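Local coordinates for glycosyl transferase family 8 (Streptococcus pneumoniae, PDB 5GVV), which transfers galactose from UDP-galactose to the terminal glucose of the already glycosylated serine-rich repeat protein PsrP, as the third step of its O-glycosylation, at residues A[30-35]-A[265-270]; A[99-104]-A[121-126]; A[305-310]-A[337-342]; A[368-373]-A[398-403]. All coordinates share one frame; numbering follows the deposited sequence.

Contact 1 (A[30-35]-A[265-270])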
loop_
_atom_site.group_PDB
_atom_site.type_symbol
_atom_site.label_atom_id
_atom_site.label_comp_id
_atom_site.label_asym_id
_atom_site.label_seq_id
_atom_site.Cartn_x
_atom_site.Cartn_y
_atom_site.Cartn_z
ATOM N N HIS A 30 14.334 -2.507 -15.039
ATOM C CA HIS A 30 14.909 -2.474 -16.379
ATOM C C HIS A 30 15.999 -1.415 -16.561
ATOM O O HIS A 30 16.613 -1.339 -17.625
ATOM C CB HIS A 30 13.802 -2.260 -17.414
ATOM C CG HIS A 30 12.745 -3.321 -17.396
ATOM N ND1 HIS A 30 12.948 -4.587 -17.902
ATOM C CD2 HIS A 30 11.472 -3.303 -16.930
ATOM C CE1 HIS A 30 11.850 -5.303 -17.751
ATOM N NE2 HIS A 30 10.938 -4.548 -17.162
ATOM N N ASN A 31 16.235 -0.609 -15.526
ATOM C CA ASN A 31 17.206 0.477 -15.600
ATOM C C ASN A 31 17.981 0.643 -14.291
ATOM O O ASN A 31 17.384 0.819 -13.226
ATOM C CB ASN A 31 16.511 1.800 -15.950
ATOM C CG ASN A 31 15.739 1.733 -17.259
ATOM O OD1 ASN A 31 16.232 2.151 -18.313
ATOM N ND2 ASN A 31 14.518 1.209 -17.197
ATOM N N SER A 32 19.307 0.580 -14.368
ATOM C CA SER A 32 20.153 0.780 -13.192
ATOM C C SER A 32 20.715 2.200 -13.157
ATOM O O SER A 32 20.440 3.008 -14.051
ATOM C CB SER A 32 21.295 -0.236 -13.173
ATOM O OG SER A 32 22.063 -0.174 -14.366
ATOM N N HIS A 33 21.494 2.497 -12.117
ATOM C CA HIS A 33 22.142 3.798 -11.953
ATOM C C HIS A 33 21.170 4.967 -12.037
ATOM O O HIS A 33 21.353 5.889 -12.842
ATOM C CB HIS A 33 23.265 3.973 -12.978
ATOM C CG HIS A 33 24.348 2.945 -12.865
ATOM N ND1 HIS A 33 24.227 1.676 -13.389
ATOM C CD2 HIS A 33 25.572 2.999 -12.288
ATOM C CE1 HIS A 33 25.330 0.993 -13.141
ATOM N NE2 HIS A 33 26.160 1.771 -12.469
ATOM N N LEU A 34 20.139 4.934 -11.201
ATOM C CA LEU A 34 19.120 5.975 -11.237
ATOM C C LEU A 34 19.161 6.857 -9.993
ATOM O O LEU A 34 19.125 6.360 -8.862
ATOM C CB LEU A 34 17.734 5.344 -11.382
ATOM C CG LEU A 34 17.575 4.313 -12.496
ATOM C CD1 LEU A 34 16.244 3.610 -12.354
ATOM C CD2 LEU A 34 17.673 4.966 -13.859
ATOM N N LYS A 35 19.248 8.166 -10.202
ATOM C CA LYS A 35 19.079 9.102 -9.105
ATOM C C LYS A 35 17.624 9.538 -9.124
ATOM O O LYS A 35 17.213 10.346 -9.964
ATOM C CB LYS A 35 20.008 10.304 -9.260
ATOM C CG LYS A 35 19.958 11.273 -8.089
ATOM C CD LYS A 35 21.010 12.352 -8.253
ATOM C CE LYS A 35 20.976 13.357 -7.116
ATOM N NZ LYS A 35 21.936 14.464 -7.400
ATOM N N LYS A 265 24.124 -10.228 -12.657
ATOM C CA LYS A 265 24.934 -9.748 -13.771
ATOM C C LYS A 265 26.055 -8.868 -13.239
ATOM O O LYS A 265 26.631 -8.058 -13.974
ATOM C CB LYS A 265 24.072 -8.999 -14.784
ATOM C CG LYS A 265 22.826 -9.783 -15.165
ATOM C CD LYS A 265 22.321 -9.450 -16.562
ATOM C CE LYS A 265 21.299 -10.498 -17.015
ATOM N NZ LYS A 265 20.571 -10.111 -18.262
ATOM N N SER A 266 26.348 -9.042 -11.951
ATOM C CA SER A 266 27.455 -8.356 -11.280
ATOM C C SER A 266 27.294 -6.839 -11.180
ATOM O O SER A 266 28.273 -6.118 -10.951
ATOM C CB SER A 266 28.796 -8.723 -11.925
ATOM O OG SER A 266 29.033 -10.118 -11.826
ATOM N N VAL A 267 26.064 -6.358 -11.332
ATOM C CA VAL A 267 25.770 -4.952 -11.073
ATOM C C VAL A 267 25.369 -4.787 -9.599
ATOM O O VAL A 267 24.184 -4.828 -9.247
ATOM C CB VAL A 267 24.681 -4.410 -12.028
ATOM C CG1 VAL A 267 24.378 -2.950 -11.731
ATOM C CG2 VAL A 267 25.131 -4.565 -13.486
ATOM N N LYS A 268 26.373 -4.633 -8.739
ATOM C CA LYS A 268 26.166 -4.545 -7.296
ATOM C C LYS A 268 27.043 -3.431 -6.762
ATOM O O LYS A 268 28.226 -3.355 -7.102
ATOM C CB LYS A 268 26.546 -5.867 -6.618
ATOM C CG LYS A 268 26.607 -5.816 -5.080
ATOM C CD LYS A 268 25.264 -5.429 -4.495
ATOM C CE LYS A 268 25.202 -5.599 -2.988
ATOM N NZ LYS A 268 25.801 -4.454 -2.263
ATOM N N TYR A 269 26.457 -2.558 -5.948
ATOM C CA TYR A 269 27.203 -1.489 -5.299
ATOM C C TYR A 269 26.924 -1.529 -3.804
ATOM O O TYR A 269 25.849 -1.947 -3.384
ATOM C CB TYR A 269 26.837 -0.129 -5.909
ATOM C CG TYR A 269 27.274 0.003 -7.355
ATOM C CD1 TYR A 269 26.535 -0.577 -8.382
ATOM C CD2 TYR A 269 28.427 0.699 -7.691
ATOM C CE1 TYR A 269 26.934 -0.464 -9.706
ATOM C CE2 TYR A 269 28.835 0.818 -9.019
ATOM C CZ TYR A 269 28.086 0.235 -10.017
ATOM O OH TYR A 269 28.487 0.354 -11.335
ATOM N N PRO A 270 27.904 -1.118 -2.988
ATOM C CA PRO A 270 27.687 -1.211 -1.540
ATOM C C PRO A 270 26.590 -0.261 -1.077
ATOM O O PRO A 270 26.526 0.874 -1.556
ATOM C CB PRO A 270 29.041 -0.781 -0.960
ATOM C CG PRO A 270 29.649 0.100 -2.017
ATOM C CD PRO A 270 29.206 -0.512 -3.323
#
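His33 and Tyr269 make the polar join of this contact: His33 NE2 gives its N-H to Tyr269 OH at 3.0 Å, with a fairly straight N-H...O angle of 158°. The hydroxyl lies at the imidazole edge, only 10° from the ring plane, while the two rings stand nearly upright to each other, planes at 82°. The other ring nitrogen, His33 ND1, meets Ser32 OG in a hydrogen bond of 3.0 Å, also in plane, which probably holds the buried ring against rotation. Beside this pair the fit is slacker: Val267 CG1 comes 4.3 Å from His33 CE1 and 4.4 Å from Ser32 CB, and Trp262 lies against both Ser32 and Val267. Here the turn leading into strand 34-40 of the GT-A domain meets the chain just beyond helix 255-263, which ends in a Schellman motif with Ser266 at positive phi, on the way to strand 278-283 of the second sheet. The outer side of that connection is exposed. There the Lys268 chain, bent at chi2 and chi4, turns so that NZ hydrogen-bonds to Tyr269 O, the next carbonyl along, at 2.7 Å, from above the carbonyl plane.

Contact 2 (A[99-104]-A[121-126])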
loop_
_atom_site.group_PDB
_atom_site.type_symbol
_atom_site.label_atom_id
_atom_site.label_comp_id
_atom_site.label_asym_id
_atom_site.label_seq_id
_atom_site.Cartn_x
_atom_site.Cartn_y
_atom_site.Cartn_z
ATOM N N GLU A 99 20.408 18.339 -11.379
ATOM C CA GLU A 99 20.876 17.989 -12.716
ATOM C C GLU A 99 20.272 18.908 -13.776
ATOM O O GLU A 99 19.169 19.434 -13.601
ATOM C CB GLU A 99 20.574 16.522 -13.037
ATOM C CG GLU A 99 21.434 15.514 -12.270
ATOM C CD GLU A 99 21.025 15.349 -10.815
ATOM O OE1 GLU A 99 19.916 15.782 -10.437
ATOM O OE2 GLU A 99 21.820 14.775 -10.044
ATOM N N ASP A 100 20.999 19.110 -14.871
ATOM C CA ASP A 100 20.520 19.990 -15.932
ATOM C C ASP A 100 19.380 19.340 -16.726
ATOM O O ASP A 100 18.541 20.037 -17.309
ATOM C CB ASP A 100 21.671 20.403 -16.855
ATOM C CG ASP A 100 22.763 21.172 -16.123
ATOM O OD1 ASP A 100 22.462 21.825 -15.097
ATOM O OD2 ASP A 100 23.929 21.119 -16.578
ATOM N N LYS A 101 19.346 18.008 -16.738
ATOM C CA LYS A 101 18.255 17.274 -17.389
ATOM C C LYS A 101 17.687 16.192 -16.472
ATOM O O LYS A 101 18.433 15.532 -15.738
ATOM C CB LYS A 101 18.709 16.666 -18.722
ATOM C CG LYS A 101 17.632 15.852 -19.434
ATOM C CD LYS A 101 17.987 15.553 -20.887
ATOM C CE LYS A 101 19.275 14.759 -21.018
ATOM N NZ LYS A 101 19.451 14.216 -22.401
ATOM N N VAL A 102 16.367 16.026 -16.505
ATOM C CA VAL A 102 15.698 15.047 -15.657
ATOM C C VAL A 102 14.422 14.516 -16.325
ATOM O O VAL A 102 13.759 15.231 -17.083
ATOM C CB VAL A 102 15.401 15.642 -14.253
ATOM C CG1 VAL A 102 14.498 16.856 -14.359
ATOM C CG2 VAL A 102 14.799 14.592 -13.320
ATOM N N LEU A 103 14.098 13.252 -16.070
ATOM C CA LEU A 103 12.869 12.658 -16.591
ATOM C C LEU A 103 11.790 12.612 -15.513
ATOM O O LEU A 103 11.924 11.874 -14.531
ATOM C CB LEU A 103 13.136 11.239 -17.091
ATOM C CG LEU A 103 11.904 10.457 -17.558
ATOM C CD1 LEU A 103 11.287 11.123 -18.791
ATOM C CD2 LEU A 103 12.262 9.010 -17.846
ATOM N N TYR A 104 10.728 13.399 -15.683
ATOM C CA TYR A 104 9.572 13.284 -14.794
ATOM C C TYR A 104 8.653 12.140 -15.223
ATOM O O TYR A 104 8.410 11.940 -16.416
ATOM C CB TYR A 104 8.762 14.589 -14.718
ATOM C CG TYR A 104 7.413 14.357 -14.078
ATOM C CD1 TYR A 104 7.285 14.286 -12.696
ATOM C CD2 TYR A 104 6.276 14.152 -14.854
ATOM C CE1 TYR A 104 6.057 14.038 -12.101
ATOM C CE2 TYR A 104 5.046 13.902 -14.269
ATOM C CZ TYR A 104 4.943 13.847 -12.894
ATOM O OH TYR A 104 3.715 13.600 -12.313
ATOM N N LEU A 121 18.210 11.579 -25.039
ATOM C CA LEU A 121 17.644 12.473 -26.043
ATOM C C LEU A 121 18.198 13.880 -25.863
ATOM O O LEU A 121 18.317 14.363 -24.734
ATOM C CB LEU A 121 16.115 12.484 -25.968
ATOM C CG LEU A 121 15.413 13.414 -26.959
ATOM C CD1 LEU A 121 15.777 13.051 -28.387
ATOM C CD2 LEU A 121 13.911 13.383 -26.777
ATOM N N ASP A 122 18.564 14.528 -26.968
ATOM C CA ASP A 122 19.042 15.905 -26.905
ATOM C C ASP A 122 17.867 16.866 -27.062
ATOM O O ASP A 122 17.152 16.833 -28.065
ATOM C CB ASP A 122 20.099 16.168 -27.982
ATOM C CG ASP A 122 20.942 17.403 -27.687
ATOM O OD1 ASP A 122 20.537 18.230 -26.837
ATOM O OD2 ASP A 122 22.015 17.551 -28.313
ATOM N N LEU A 123 17.675 17.722 -26.065
ATOM C CA LEU A 123 16.550 18.651 -26.054
ATOM C C LEU A 123 16.803 19.922 -26.861
ATOM O O LEU A 123 15.863 20.635 -27.216
ATOM C CB LEU A 123 16.201 19.023 -24.617
ATOM C CG LEU A 123 15.761 17.834 -23.763
ATOM C CD1 LEU A 123 15.930 18.138 -22.293
ATOM C CD2 LEU A 123 14.319 17.478 -24.069
ATOM N N GLY A 124 18.069 20.203 -27.153
ATOM C CA GLY A 124 18.424 21.454 -27.800
ATOM C C GLY A 124 17.991 22.639 -26.953
ATOM O O GLY A 124 18.372 22.748 -25.784
ATOM N N GLU A 125 17.185 23.519 -27.541
ATOM C CA GLU A 125 16.695 24.703 -26.843
ATOM C C GLU A 125 15.257 24.508 -26.365
ATOM O O GLU A 125 14.663 25.407 -25.758
ATOM C CB GLU A 125 16.794 25.937 -27.749
ATOM C CG GLU A 125 16.698 27.279 -27.020
ATOM C CD GLU A 125 18.038 27.979 -26.884
ATOM O OE1 GLU A 125 18.241 29.001 -27.574
ATOM O OE2 GLU A 125 18.884 27.519 -26.085
ATOM N N ASN A 126 14.697 23.331 -26.632
ATOM C CA ASN A 126 13.359 23.008 -26.143
ATOM C C ASN A 126 13.325 22.910 -24.618
ATOM O O ASN A 126 14.240 22.354 -24.014
ATOM C CB ASN A 126 12.856 21.703 -26.768
ATOM C CG ASN A 126 12.542 21.844 -28.250
ATOM O OD1 ASN A 126 12.981 21.037 -29.071
ATOM N ND2 ASN A 126 11.771 22.868 -28.596
#
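The flat group that Lys101 meets is the backbone carbonyl of Leu121: Lys101 NZ donates a hydrogen bond to Leu121 O at 2.6 Å. It lies 29° out of the carbonyl plane, at a C=O...N angle of 147°. A second flat group, the Asp122 carboxylate, is approached from above its plane, where Gly124 N bonds to Asp122 OD1 at 3.2 Å in an Asx turn. Both belong to the GT-A domain: strand 101-105 lies in its mixed sheet and runs toward the DxD residues Asp106 and Asp108, which bind manganese, while 121-126 joins helix 116-119 to strand 128-131. The same ammonium also bonds to Phe119 O, so one lysine grips two carbonyls, one ending that short helix and one just after it. Its chain leaves the strand extended and bends at chi3 (60°), which turns NZ toward Leu121 O. Asp122 OD1 is 6.1 Å from Lys101 NZ, too far for a salt bridge, though its charge might still steady the ammonium. The aliphatic part of the lysine serves as an apolar surface between strand and loop. Leu121 and Leu123 both touch Ala129 of strand 128-131, and Leu121 also touches Leu147. Beyond Leu123 the loop closes in a type II' turn, with Asn126 N bonded to Leu123 O at 3.0 Å. Leu123 CD1 lies 3.6 Å from Lys101 CD and 4.0 Å from Lys101 CG.

Contact 3 (A[305-310]-A[337-342])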
loop_
_atom_site.group_PDB
_atom_site.type_symbol
_atom_site.label_atom_id
_atom_site.label_comp_id
_atom_site.label_asym_id
_atom_site.label_seq_id
_atom_site.Cartn_x
_atom_site.Cartn_y
_atom_site.Cartn_z
ATOM N N HIS A 305 16.209 12.972 18.129
ATOM C CA HIS A 305 14.799 12.836 18.453
ATOM C C HIS A 305 14.297 14.176 18.963
ATOM O O HIS A 305 14.753 14.659 20.005
ATOM C CB HIS A 305 14.596 11.744 19.510
ATOM C CG HIS A 305 15.197 10.425 19.136
ATOM N ND1 HIS A 305 14.446 9.374 18.643
ATOM C CD2 HIS A 305 16.476 9.984 19.175
ATOM C CE1 HIS A 305 15.242 8.349 18.391
ATOM N NE2 HIS A 305 16.478 8.692 18.708
ATOM N N ILE A 306 13.377 14.786 18.223
ATOM C CA ILE A 306 12.821 16.077 18.618
ATOM C C ILE A 306 11.370 15.886 19.036
ATOM O O ILE A 306 10.527 15.500 18.220
ATOM C CB ILE A 306 12.911 17.118 17.484
ATOM C CG1 ILE A 306 14.334 17.175 16.922
ATOM C CG2 ILE A 306 12.488 18.494 17.991
ATOM C CD1 ILE A 306 15.397 17.464 17.981
ATOM N N VAL A 307 11.090 16.141 20.313
ATOM C CA VAL A 307 9.784 15.852 20.892
ATOM C C VAL A 307 9.064 17.155 21.220
ATOM O O VAL A 307 9.698 18.137 21.597
ATOM C CB VAL A 307 9.950 15.006 22.171
ATOM C CG1 VAL A 307 8.604 14.576 22.731
ATOM C CG2 VAL A 307 10.809 13.782 21.877
ATOM N N ALA A 308 7.745 17.172 21.046
ATOM C CA ALA A 308 6.923 18.295 21.481
ATOM C C ALA A 308 5.638 17.739 22.065
ATOM O O ALA A 308 5.266 16.602 21.766
ATOM C CB ALA A 308 6.621 19.234 20.324
ATOM N N TYR A 309 4.965 18.531 22.893
ATOM C CA TYR A 309 3.720 18.105 23.523
ATOM C C TYR A 309 2.525 18.650 22.744
ATOM O O TYR A 309 1.381 18.531 23.180
ATOM C CB TYR A 309 3.650 18.616 24.969
ATOM C CG TYR A 309 4.630 17.972 25.936
ATOM C CD1 TYR A 309 5.256 16.768 25.636
ATOM C CD2 TYR A 309 4.925 18.578 27.157
ATOM C CE1 TYR A 309 6.150 16.182 26.527
ATOM C CE2 TYR A 309 5.815 18.000 28.051
ATOM C CZ TYR A 309 6.424 16.805 27.730
ATOM O OH TYR A 309 7.306 16.229 28.622
ATOM N N THR A 310 2.793 19.241 21.586
ATOM C CA THR A 310 1.758 19.946 20.838
ATOM C C THR A 310 2.029 19.849 19.343
ATOM O O THR A 310 2.984 19.184 18.929
ATOM C CB THR A 310 1.714 21.436 21.260
ATOM O OG1 THR A 310 0.760 22.147 20.459
ATOM C CG2 THR A 310 3.078 22.065 21.083
ATOM N N GLU A 337 9.777 10.680 28.531
ATOM C CA GLU A 337 10.629 10.030 29.528
ATOM C C GLU A 337 11.289 8.764 28.977
ATOM O O GLU A 337 12.473 8.519 29.229
ATOM C CB GLU A 337 9.846 9.707 30.808
ATOM C CG GLU A 337 10.667 8.927 31.839
ATOM C CD GLU A 337 9.975 8.779 33.185
ATOM O OE1 GLU A 337 8.733 8.638 33.223
ATOM O OE2 GLU A 337 10.689 8.788 34.208
ATOM N N GLN A 338 10.531 7.965 28.223
ATOM C CA GLN A 338 11.067 6.721 27.677
ATOM C C GLN A 338 12.125 6.989 26.609
ATOM O O GLN A 338 13.091 6.233 26.479
ATOM C CB GLN A 338 9.947 5.841 27.109
ATOM C CG GLN A 338 8.959 5.335 28.164
ATOM C CD GLN A 338 9.658 4.670 29.338
ATOM O OE1 GLN A 338 10.472 3.765 29.155
ATOM N NE2 GLN A 338 9.357 5.127 30.549
ATOM N N ILE A 339 11.938 8.062 25.846
ATOM C CA ILE A 339 12.921 8.460 24.837
ATOM C C ILE A 339 14.213 8.935 25.506
ATOM O O ILE A 339 15.310 8.618 25.041
ATOM C CB ILE A 339 12.361 9.550 23.890
ATOM C CG1 ILE A 339 11.160 9.002 23.117
ATOM C CG2 ILE A 339 13.434 10.036 22.908
ATOM C CD1 ILE A 339 10.429 10.029 22.259
ATOM N N VAL A 340 14.085 9.681 26.600
ATOM C CA VAL A 340 15.258 10.152 27.336
ATOM C C VAL A 340 16.086 8.979 27.869
ATOM O O VAL A 340 17.304 8.942 27.688
ATOM C CB VAL A 340 14.870 11.103 28.488
ATOM C CG1 VAL A 340 16.104 11.496 29.290
ATOM C CG2 VAL A 340 14.195 12.354 27.934
ATOM N N ILE A 341 15.424 8.020 28.512
ATOM C CA ILE A 341 16.087 6.807 28.996
ATOM C C ILE A 341 16.867 6.114 27.876
ATOM O O ILE A 341 17.958 5.586 28.094
ATOM C CB ILE A 341 15.059 5.816 29.590
ATOM C CG1 ILE A 341 14.383 6.415 30.826
ATOM C CG2 ILE A 341 15.711 4.483 29.941
ATOM C CD1 ILE A 341 13.278 5.535 31.393
ATOM N N ALA A 342 16.307 6.139 26.672
ATOM C CA ALA A 342 16.911 5.479 25.518
ATOM C C ALA A 342 18.002 6.303 24.826
ATOM O O ALA A 342 18.696 5.795 23.940
ATOM C CB ALA A 342 15.830 5.098 24.525
#
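In the second domain's parallel sheet, whose strands follow the Rossmann-like order 3-2-1-4-5-6, helix 333-342 is the helical part of the beta-alpha-beta crossover from edge strand 325-328 to strand 345-348, and it passes over strand 302-307 on the way. Within 337-342, Ile339 is the residue that reaches this strand, using both of its branches. Its CD1, at the end of an extended arm (chi2 174°), lies 3.8 Å from Val307 CG2, the two side chains lying alongside and pointing opposite ways. The shorter branch, Ile339 CG2, settles 4.0 Å from His305 CB and 4.2 Å from His305 CG, thus over the root of the histidine rather than its nitrogens. Those polar atoms are engaged elsewhere: His305 NE2 bonds with Gln279 and His305 ND1 with Tyr328, each on a flanking strand. Val281 and Tyr328 extend the apolar bed beneath Ile339, and Leu336, one helical turn earlier, touches Val307. With no hydrogen bond between strand and helix here, contact rests on dispersion and the burial of methyl groups, while the bonds at both imidazole nitrogens meet the polar needs of a buried histidine and probably hold its ring steady.

Contact 4 (A[368-373]-A[398-403])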
loop_
_atom_site.group_PDB
_atom_site.type_symbol
_atom_site.label_atom_id
_atom_site.label_comp_id
_atom_site.label_asym_id
_atom_site.label_seq_id
_atom_site.Cartn_x
_atom_site.Cartn_y
_atom_site.Cartn_z
ATOM N N PRO A 368 24.329 13.036 30.009
ATOM C CA PRO A 368 25.075 14.270 29.739
ATOM C C PRO A 368 24.188 15.223 28.964
ATOM O O PRO A 368 23.309 14.762 28.228
ATOM C CB PRO A 368 26.216 13.795 28.835
ATOM C CG PRO A 368 25.691 12.555 28.178
ATOM C CD PRO A 368 24.854 11.894 29.241
HETATM N N MSE A 369 24.404 16.524 29.131
HETATM C CA MSE A 369 23.586 17.525 28.459
HETATM C C MSE A 369 24.458 18.701 28.031
HETATM O O MSE A 369 25.294 19.175 28.798
HETATM C CB MSE A 369 22.458 17.993 29.387
HETATM C CG MSE A 369 21.610 19.128 28.842
HETATM SE SE MSE A 369 20.114 19.500 30.027
HETATM C CE MSE A 369 21.099 19.836 31.680
ATOM N N ILE A 370 24.281 19.159 26.796
ATOM C CA ILE A 370 25.046 20.302 26.306
ATOM C C ILE A 370 24.095 21.328 25.702
ATOM O O ILE A 370 22.926 21.026 25.448
ATOM C CB ILE A 370 26.116 19.882 25.281
ATOM C CG1 ILE A 370 25.465 19.275 24.035
ATOM C CG2 ILE A 370 27.089 18.886 25.917
ATOM C CD1 ILE A 370 26.460 18.887 22.956
ATOM N N ALA A 371 24.583 22.544 25.482
ATOM C CA ALA A 371 23.709 23.613 25.006
ATOM C C ALA A 371 24.467 24.633 24.167
ATOM O O ALA A 371 25.701 24.609 24.109
ATOM C CB ALA A 371 23.026 24.299 26.183
ATOM N N PHE A 372 23.724 25.514 23.501
ATOM C CA PHE A 372 24.324 26.675 22.848
ATOM C C PHE A 372 24.319 27.844 23.820
ATOM O O PHE A 372 23.548 27.839 24.780
ATOM C CB PHE A 372 23.558 27.060 21.581
ATOM C CG PHE A 372 23.912 26.229 20.376
ATOM C CD1 PHE A 372 25.183 26.295 19.821
ATOM C CD2 PHE A 372 22.969 25.398 19.787
ATOM C CE1 PHE A 372 25.512 25.539 18.706
ATOM C CE2 PHE A 372 23.286 24.636 18.670
ATOM C CZ PHE A 372 24.561 24.709 18.128
ATOM N N ASP A 373 25.167 28.842 23.560
ATOM C CA ASP A 373 25.260 30.036 24.398
ATOM C C ASP A 373 23.901 30.703 24.591
ATOM O O ASP A 373 23.612 31.252 25.661
ATOM C CB ASP A 373 26.258 31.039 23.792
ATOM C CG ASP A 373 26.035 31.259 22.304
ATOM O OD1 ASP A 373 24.976 30.846 21.785
ATOM O OD2 ASP A 373 26.919 31.852 21.646
ATOM N N VAL A 398 29.166 20.245 16.841
ATOM C CA VAL A 398 29.329 19.041 16.028
ATOM C C VAL A 398 30.449 18.197 16.620
ATOM O O VAL A 398 30.260 17.016 16.917
ATOM C CB VAL A 398 29.672 19.378 14.568
ATOM C CG1 VAL A 398 29.953 18.109 13.773
ATOM C CG2 VAL A 398 28.544 20.160 13.921
ATOM N N ALA A 399 31.606 18.826 16.810
ATOM C CA ALA A 399 32.767 18.176 17.407
ATOM C C ALA A 399 32.473 17.690 18.826
ATOM O O ALA A 399 32.916 16.612 19.229
ATOM C CB ALA A 399 33.953 19.128 17.411
ATOM N N ALA A 400 31.734 18.495 19.584
ATOM C CA ALA A 400 31.347 18.126 20.941
ATOM C C ALA A 400 30.517 16.845 20.928
ATOM O O ALA A 400 30.757 15.928 21.714
ATOM C CB ALA A 400 30.568 19.254 21.590
ATOM N N ILE A 401 29.533 16.791 20.038
ATOM C CA ILE A 401 28.669 15.621 19.929
ATOM C C ILE A 401 29.458 14.359 19.552
ATOM O O ILE A 401 29.253 13.296 20.143
ATOM C CB ILE A 401 27.511 15.874 18.937
ATOM C CG1 ILE A 401 26.547 16.916 19.519
ATOM C CG2 ILE A 401 26.769 14.588 18.638
ATOM C CD1 ILE A 401 25.520 17.459 18.535
ATOM N N ARG A 402 30.371 14.486 18.590
ATOM C CA ARG A 402 31.206 13.356 18.178
ATOM C C ARG A 402 32.123 12.824 19.280
ATOM O O ARG A 402 32.552 11.667 19.227
ATOM C CB ARG A 402 32.017 13.706 16.926
ATOM C CG ARG A 402 31.257 13.443 15.632
ATOM C CD ARG A 402 32.042 13.823 14.392
ATOM N NE ARG A 402 31.379 13.328 13.185
ATOM C CZ ARG A 402 30.917 14.104 12.209
ATOM N NH1 ARG A 402 31.054 15.421 12.284
ATOM N NH2 ARG A 402 30.327 13.566 11.149
ATOM N N SER A 403 32.416 13.654 20.278
ATOM C CA SER A 403 33.269 13.230 21.387
ATOM C C SER A 403 32.556 12.204 22.269
ATOM O O SER A 403 33.199 11.459 23.014
ATOM C CB SER A 403 33.720 14.434 22.227
ATOM O OG SER A 403 32.712 14.842 23.139
#
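Between 368-373 and 398-403, Ile370 CD1 makes the contact, meeting two residues: it lies 4.0 Å from Ile401 CG1 and 4.3 Å from Ala400 CB. The two isoleucine side chains cross at about a right angle, the end of one meeting the middle of the other. CG1 of Ile370 stands in the crowded position between backbone N and carbonyl carbon (chi1 63°), and with the outer arm extended (chi2 178°) the methyl is carried out from the strand to the helix. Around this core, Tyr389 of the neighbouring strand 387-389 touches both Ile370 and Ala400, Leu347 of strand 345-348 lies on the other flank of Ile370, and Tyr404 packs against it from beyond the helix. Further out, the helix itself is held in place. Val398 packs on Tyr294, Leu295 and Gln298 of helix 292-298, and Arg402 forms a salt bridge with Glu301. At the C-terminal end Ala400 O accepts from both Ser403 OG, at 2.7 Å, and Ser403 N, at 3.2 Å. Thus the last helix, 395-402, folds back from edge strand 387-389 onto the adjacent strand 369-372 of the Rossmann-like sheet. No hydrogen bond joins the two segments, so the contact rests on hydrophobic burial and fit, and the small methyl of Ala400 probably lets the helix come close to the strand here.

Overall arrangement
From the N terminus, segment 30-35 opens contact 1, which closes only at 265-270, after the chain has built the GT-A domain. Nested within that long loop, contact 2 closes a short one from strand 101-105 to the approach to strand 128-131. The two share the mixed sheet and touch directly through the salt bridge from Lys35 NZ to Glu99 OE2. Contacts 3 and 4 follow in series, with no crossing, each tying a helix to a strand of the second, parallel sheet. Their centres lie about 18 Å apart, whereas those of contacts 2 and 3 are about 46 Å apart, in different domains. Contact 1 fastens the connection between these domains to the GT-A side.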